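Local coordinates for protein beta-porphyranase A (Bacteroides plebeius, PDB 4AW7) that hydrolyses the sulfated red-algal polysaccharide porphyran at its beta-D-galactopyranose-(1->4)-alpha-L-galactopyranose-6-sulfate linkages, at residues Ser414-Leu426 with Ile434-Glu446. Numbering follows the deposited sequence.
Sequences SWKDVSNVTKRSL and IEYTEQNVPSMPE
With CG trans to its backbone N (chi1 -170°) and bends at the next two torsions, Met444 lays CG over one face of the Trp415 indole, 3.7 Å from the centroid of the five-membered ring, a CH-pi contact. Met444 SD stands 4.6 Å from the centroid of the six-membered ring, above the same face, a longer Met-aromatic contact, and CE touches both Val418 CG1 and Val421 CG2. Water joins Trp415 NE1 to Pro445 O. With an alanine in place of Trp415, Met444 would probably lose the surface beneath its CG and SD and be freer to turn. Strands 421-429 and 433-441 form an antiparallel beta hairpin in the beta-sandwich domain; 433-441 lies outside 421-429, whose other edge pairs with strand 454-462. Lys423 N reaches Gln439 O at 2.7 Å, nearly straight (174°). On the face carrying both side chains, Lys423 bends at its last two torsions, bringing NZ above the amide carbonyl plane of Gln439, 2.9 Å from OE1. On the face of Arg424 and Tyr436, Arg424 CB lies 3.5 Å from Tyr436 OH; Arg424 NH1 bonds to Lys366 O, while water bridges Arg424 NE to Glu438 OE2. Leu426 CB meets the Tyr436 ring edge at CD1, 3.9 Å away, and Leu426 also packs on helix 359-365.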
loop_
_atom_site.group_PDB
_atom_site.type_symbol
_atom_site.label_atom_id
_atom_site.label_comp_id
_atom_site.label_asym_id
_atom_site.label_seq_id
_atom_site.Cartn_x
_atom_site.Cartn_y
_atom_site.Cartn_z
ATOM N N SER A 414 -7.618 -17.449 -28.114
ATOM C CA SER A 414 -9.018 -17.772 -27.857
ATOM C C SER A 414 -9.188 -18.746 -26.707
ATOM O O SER A 414 -10.057 -19.618 -26.724
ATOM C CB SER A 414 -9.656 -18.341 -29.132
ATOM O OG SER A 414 -9.535 -17.394 -30.179
ATOM N N TRP A 415 -8.339 -18.601 -25.689
ATOM C CA TRP A 415 -8.368 -19.451 -24.502
ATOM C C TRP A 415 -8.285 -20.955 -24.789
ATOM O O TRP A 415 -8.765 -21.763 -24.000
ATOM C CB TRP A 415 -9.640 -19.183 -23.682
ATOM C CG TRP A 415 -9.907 -17.734 -23.408
ATOM C CD1 TRP A 415 -10.868 -16.966 -23.968
ATOM C CD2 TRP A 415 -9.200 -16.884 -22.490
ATOM N NE1 TRP A 415 -10.824 -15.699 -23.460
ATOM C CE2 TRP A 415 -9.794 -15.609 -22.559
ATOM C CE3 TRP A 415 -8.138 -17.088 -21.609
ATOM C CZ2 TRP A 415 -9.377 -14.545 -21.771
ATOM C CZ3 TRP A 415 -7.702 -16.001 -20.834
ATOM C CH2 TRP A 415 -8.337 -14.761 -20.924
ATOM N N LYS A 416 -7.643 -21.325 -25.891
ATOM C CA LYS A 416 -7.617 -22.741 -26.304
ATOM C C LYS A 416 -7.066 -23.687 -25.239
ATOM O O LYS A 416 -7.484 -24.859 -25.157
ATOM C CB LYS A 416 -6.848 -22.888 -27.636
ATOM C CG LYS A 416 -5.327 -22.900 -27.512
ATOM C CD LYS A 416 -4.630 -22.843 -28.870
ATOM C CE LYS A 416 -3.122 -22.844 -28.715
ATOM N NZ LYS A 416 -2.608 -24.099 -28.078
ATOM N N ASP A 417 -6.123 -23.197 -24.429
ATOM C CA ASP A 417 -5.407 -24.005 -23.444
ATOM C C ASP A 417 -6.045 -23.976 -22.056
ATOM O O ASP A 417 -5.503 -24.551 -21.115
ATOM C CB ASP A 417 -3.966 -23.480 -23.333
ATOM C CG ASP A 417 -3.290 -23.392 -24.671
ATOM O OD1 ASP A 417 -3.098 -24.459 -25.296
ATOM O OD2 ASP A 417 -2.982 -22.264 -25.116
ATOM N N VAL A 418 -7.173 -23.282 -21.916
ATOM C CA VAL A 418 -7.795 -23.009 -20.614
ATOM C C VAL A 418 -9.090 -23.823 -20.486
ATOM O O VAL A 418 -9.826 -23.986 -21.462
ATOM C CB VAL A 418 -8.025 -21.497 -20.480
ATOM C CG1 VAL A 418 -8.768 -21.149 -19.164
ATOM C CG2 VAL A 418 -6.660 -20.812 -20.523
ATOM N N SER A 419 -9.324 -24.350 -19.294
ATOM C CA SER A 419 -10.497 -25.183 -19.013
ATOM C C SER A 419 -10.866 -25.124 -17.543
ATOM O O SER A 419 -10.131 -24.550 -16.750
ATOM C CB SER A 419 -10.202 -26.649 -19.395
ATOM O OG SER A 419 -9.180 -27.215 -18.575
ATOM N N ASN A 420 -11.982 -25.744 -17.164
ATOM C CA ASN A 420 -12.382 -25.842 -15.759
ATOM C C ASN A 420 -12.373 -24.480 -15.041
ATOM O O ASN A 420 -11.753 -24.288 -13.992
ATOM C CB ASN A 420 -11.541 -26.859 -15.036
ATOM C CG ASN A 420 -11.676 -28.215 -15.652
ATOM O OD1 ASN A 420 -12.771 -28.582 -16.110
ATOM N ND2 ASN A 420 -10.578 -28.939 -15.738
ATOM N N VAL A 421 -13.077 -23.545 -15.635
ATOM C CA VAL A 421 -13.149 -22.183 -15.118
ATOM C C VAL A 421 -14.128 -22.092 -13.953
ATOM O O VAL A 421 -15.281 -22.556 -14.018
ATOM C CB VAL A 421 -13.565 -21.196 -16.227
ATOM C CG1 VAL A 421 -13.605 -19.763 -15.705
ATOM C CG2 VAL A 421 -12.607 -21.292 -17.453
ATOM N N THR A 422 -13.664 -21.452 -12.880
ATOM C CA THR A 422 -14.485 -21.122 -11.714
ATOM C C THR A 422 -14.422 -19.604 -11.492
ATOM O O THR A 422 -13.363 -18.973 -11.592
ATOM C CB THR A 422 -14.040 -21.899 -10.477
ATOM O OG1 THR A 422 -14.087 -23.317 -10.744
ATOM C CG2 THR A 422 -14.871 -21.583 -9.293
ATOM N N LYS A 423 -15.562 -19.016 -11.226
ATOM C CA LYS A 423 -15.661 -17.600 -10.977
ATOM C C LYS A 423 -15.932 -17.352 -9.507
ATOM O O LYS A 423 -16.970 -17.792 -8.973
ATOM C CB LYS A 423 -16.781 -16.970 -11.811
ATOM C CG LYS A 423 -16.933 -15.508 -11.557
ATOM C CD LYS A 423 -17.897 -14.811 -12.487
ATOM C CE LYS A 423 -19.293 -15.337 -12.341
ATOM N NZ LYS A 423 -19.996 -14.910 -11.105
ATOM N N ARG A 424 -15.033 -16.636 -8.844
ATOM C CA ARG A 424 -15.270 -16.120 -7.500
ATOM C C ARG A 424 -15.656 -14.654 -7.586
ATOM O O ARG A 424 -15.050 -13.886 -8.308
ATOM C CB ARG A 424 -13.996 -16.235 -6.676
ATOM C CG ARG A 424 -13.340 -17.625 -6.644
ATOM C CD ARG A 424 -12.023 -17.567 -5.925
ATOM N NE ARG A 424 -11.349 -18.847 -5.908
ATOM C CZ ARG A 424 -10.143 -19.027 -5.386
ATOM N NH1 ARG A 424 -9.509 -18.006 -4.832
ATOM N NH2 ARG A 424 -9.540 -20.194 -5.441
ATOM N N SER A 425 -16.652 -14.262 -6.811
ATOM C CA SER A 425 -17.138 -12.893 -6.784
ATOM C C SER A 425 -17.365 -12.441 -5.356
ATOM O O SER A 425 -18.073 -13.107 -4.623
ATOM C CB SER A 425 -18.450 -12.790 -7.537
ATOM O OG SER A 425 -19.019 -11.527 -7.374
ATOM N N LEU A 426 -16.815 -11.287 -5.012
ATOM C CA LEU A 426 -17.022 -10.652 -3.724
ATOM C C LEU A 426 -17.584 -9.260 -3.973
ATOM O O LEU A 426 -16.895 -8.359 -4.481
ATOM C CB LEU A 426 -15.732 -10.592 -2.916
ATOM C CG LEU A 426 -15.881 -10.232 -1.432
ATOM C CD1 LEU A 426 -14.552 -10.481 -0.737
ATOM C CD2 LEU A 426 -16.400 -8.810 -1.195
ATOM N N ILE A 434 -21.667 -8.231 2.569
ATOM C CA ILE A 434 -20.900 -8.975 1.576
ATOM C C ILE A 434 -21.716 -10.090 0.962
ATOM O O ILE A 434 -22.311 -10.893 1.674
ATOM C CB ILE A 434 -19.599 -9.549 2.204
ATOM C CG1 ILE A 434 -18.672 -8.365 2.537
ATOM C CG2 ILE A 434 -18.926 -10.542 1.245
ATOM C CD1 ILE A 434 -17.452 -8.764 3.385
ATOM N N GLU A 435 -21.688 -10.153 -0.370
ATOM C CA GLU A 435 -22.220 -11.300 -1.125
ATOM C C GLU A 435 -21.040 -11.976 -1.824
ATOM O O GLU A 435 -20.432 -11.385 -2.743
ATOM C CB GLU A 435 -23.282 -10.877 -2.160
ATOM C CG GLU A 435 -23.911 -12.028 -2.958
ATOM C CD GLU A 435 -24.832 -12.902 -2.113
ATOM O OE1 GLU A 435 -25.249 -12.462 -1.008
ATOM O OE2 GLU A 435 -25.136 -14.034 -2.558
ATOM N N TYR A 436 -20.694 -13.161 -1.356
ATOM C CA TYR A 436 -19.592 -13.940 -1.898
ATOM C C TYR A 436 -20.142 -15.179 -2.556
ATOM O O TYR A 436 -20.866 -15.957 -1.923
ATOM C CB TYR A 436 -18.581 -14.331 -0.800
ATOM C CG TYR A 436 -17.413 -15.074 -1.400
ATOM C CD1 TYR A 436 -16.395 -14.384 -2.031
ATOM C CD2 TYR A 436 -17.361 -16.455 -1.406
ATOM C CE1 TYR A 436 -15.376 -15.036 -2.621
ATOM C CE2 TYR A 436 -16.310 -17.134 -1.991
ATOM C CZ TYR A 436 -15.311 -16.401 -2.613
ATOM O OH TYR A 436 -14.258 -17.018 -3.244
ATOM N N THR A 437 -19.761 -15.397 -3.807
ATOM C CA THR A 437 -20.169 -16.589 -4.561
ATOM C C THR A 437 -18.987 -17.225 -5.282
ATOM O O THR A 437 -18.014 -16.542 -5.650
ATOM C CB THR A 437 -21.286 -16.253 -5.577
ATOM O OG1 THR A 437 -20.789 -15.307 -6.534
ATOM C CG2 THR A 437 -22.538 -15.670 -4.882
ATOM N N GLU A 438 -19.079 -18.547 -5.480
ATOM C CA GLU A 438 -18.150 -19.307 -6.305
ATOM C C GLU A 438 -19.025 -20.135 -7.239
ATOM O O GLU A 438 -19.914 -20.864 -6.773
ATOM C CB GLU A 438 -17.282 -20.212 -5.446
ATOM C CG GLU A 438 -16.203 -21.015 -6.159
ATOM C CD GLU A 438 -15.224 -21.669 -5.186
ATOM O OE1 GLU A 438 -15.534 -21.731 -3.996
ATOM O OE2 GLU A 438 -14.138 -22.106 -5.602
ATOM N N GLN A 439 -18.798 -19.991 -8.539
ATOM C CA GLN A 439 -19.595 -20.650 -9.580
ATOM C C GLN A 439 -18.702 -21.283 -10.628
ATOM O O GLN A 439 -17.743 -20.681 -11.118
ATOM C CB GLN A 439 -20.476 -19.606 -10.264
ATOM C CG GLN A 439 -21.448 -18.968 -9.280
ATOM C CD GLN A 439 -22.098 -17.725 -9.811
ATOM O OE1 GLN A 439 -21.743 -17.236 -10.878
ATOM N NE2 GLN A 439 -23.096 -17.198 -9.061
ATOM N N ASN A 440 -19.037 -22.486 -11.047
ATOM C CA ASN A 440 -18.377 -23.068 -12.195
ATOM C C ASN A 440 -19.021 -22.476 -13.426
ATOM O O ASN A 440 -20.255 -22.277 -13.464
ATOM C CB ASN A 440 -18.516 -24.589 -12.196
ATOM C CG ASN A 440 -17.797 -25.224 -11.027
ATOM O OD1 ASN A 440 -16.765 -24.704 -10.554
ATOM N ND2 ASN A 440 -18.365 -26.297 -10.498
ATOM N N VAL A 441 -18.211 -22.180 -14.417
ATOM C CA VAL A 441 -18.726 -21.669 -15.666
ATOM C C VAL A 441 -18.128 -22.517 -16.798
ATOM O O VAL A 441 -17.044 -23.066 -16.667
ATOM C CB VAL A 441 -18.473 -20.173 -15.850
ATOM C CG1 VAL A 441 -19.124 -19.360 -14.703
ATOM C CG2 VAL A 441 -17.017 -19.893 -15.964
ATOM N N PRO A 442 -18.843 -22.643 -17.921
ATOM C CA PRO A 442 -18.441 -23.664 -18.912
ATOM C C PRO A 442 -17.352 -23.266 -19.876
ATOM O O PRO A 442 -16.844 -24.089 -20.617
ATOM C CB PRO A 442 -19.748 -23.902 -19.669
ATOM C CG PRO A 442 -20.502 -22.662 -19.522
ATOM C CD PRO A 442 -20.213 -22.166 -18.142
ATOM N N SER A 443 -16.996 -21.978 -19.874
ATOM C CA SER A 443 -15.942 -21.451 -20.721
ATOM C C SER A 443 -15.507 -20.122 -20.123
ATOM O O SER A 443 -16.222 -19.540 -19.311
ATOM C CB SER A 443 -16.448 -21.260 -22.154
ATOM O OG SER A 443 -17.629 -20.501 -22.196
ATOM N N MET A 444 -14.332 -19.651 -20.501
ATOM C CA MET A 444 -13.952 -18.310 -20.093
ATOM C C MET A 444 -14.964 -17.350 -20.680
ATOM O O MET A 444 -15.249 -17.415 -21.864
ATOM C CB MET A 444 -12.572 -17.944 -20.610
ATOM C CG MET A 444 -12.070 -16.652 -19.998
ATOM S SD MET A 444 -11.670 -16.814 -18.247
ATOM C CE MET A 444 -10.630 -18.166 -18.311
ATOM N N PRO A 445 -15.490 -16.420 -19.875
ATOM C CA PRO A 445 -16.496 -15.523 -20.461
ATOM C C PRO A 445 -15.973 -14.589 -21.564
ATOM O O PRO A 445 -14.826 -14.168 -21.516
ATOM C CB PRO A 445 -16.952 -14.711 -19.266
ATOM C CG PRO A 445 -16.640 -15.543 -18.076
ATOM C CD PRO A 445 -15.372 -16.254 -18.420
ATOM N N GLU A 446 -16.827 -14.295 -22.547
ATOM C CA GLU A 446 -16.535 -13.369 -23.646
ATOM C C GLU A 446 -16.453 -11.951 -23.078
ATOM O O GLU A 446 -15.624 -11.136 -23.484
ATOM C CB GLU A 446 -17.612 -13.439 -24.736
HETATM O O HOH W 1 -13.124 -14.093 -23.699
HETATM O O HOH W 2 -12.205 -21.485 -21.670
HETATM O O HOH W 3 -14.865 -24.198 -17.828
HETATM O O HOH W 4 -19.275 -16.186 -8.753
HETATM O O HOH W 5 -12.233 -21.268 -7.009
HETATM O O HOH W 6 -20.928 -11.771 -5.433
#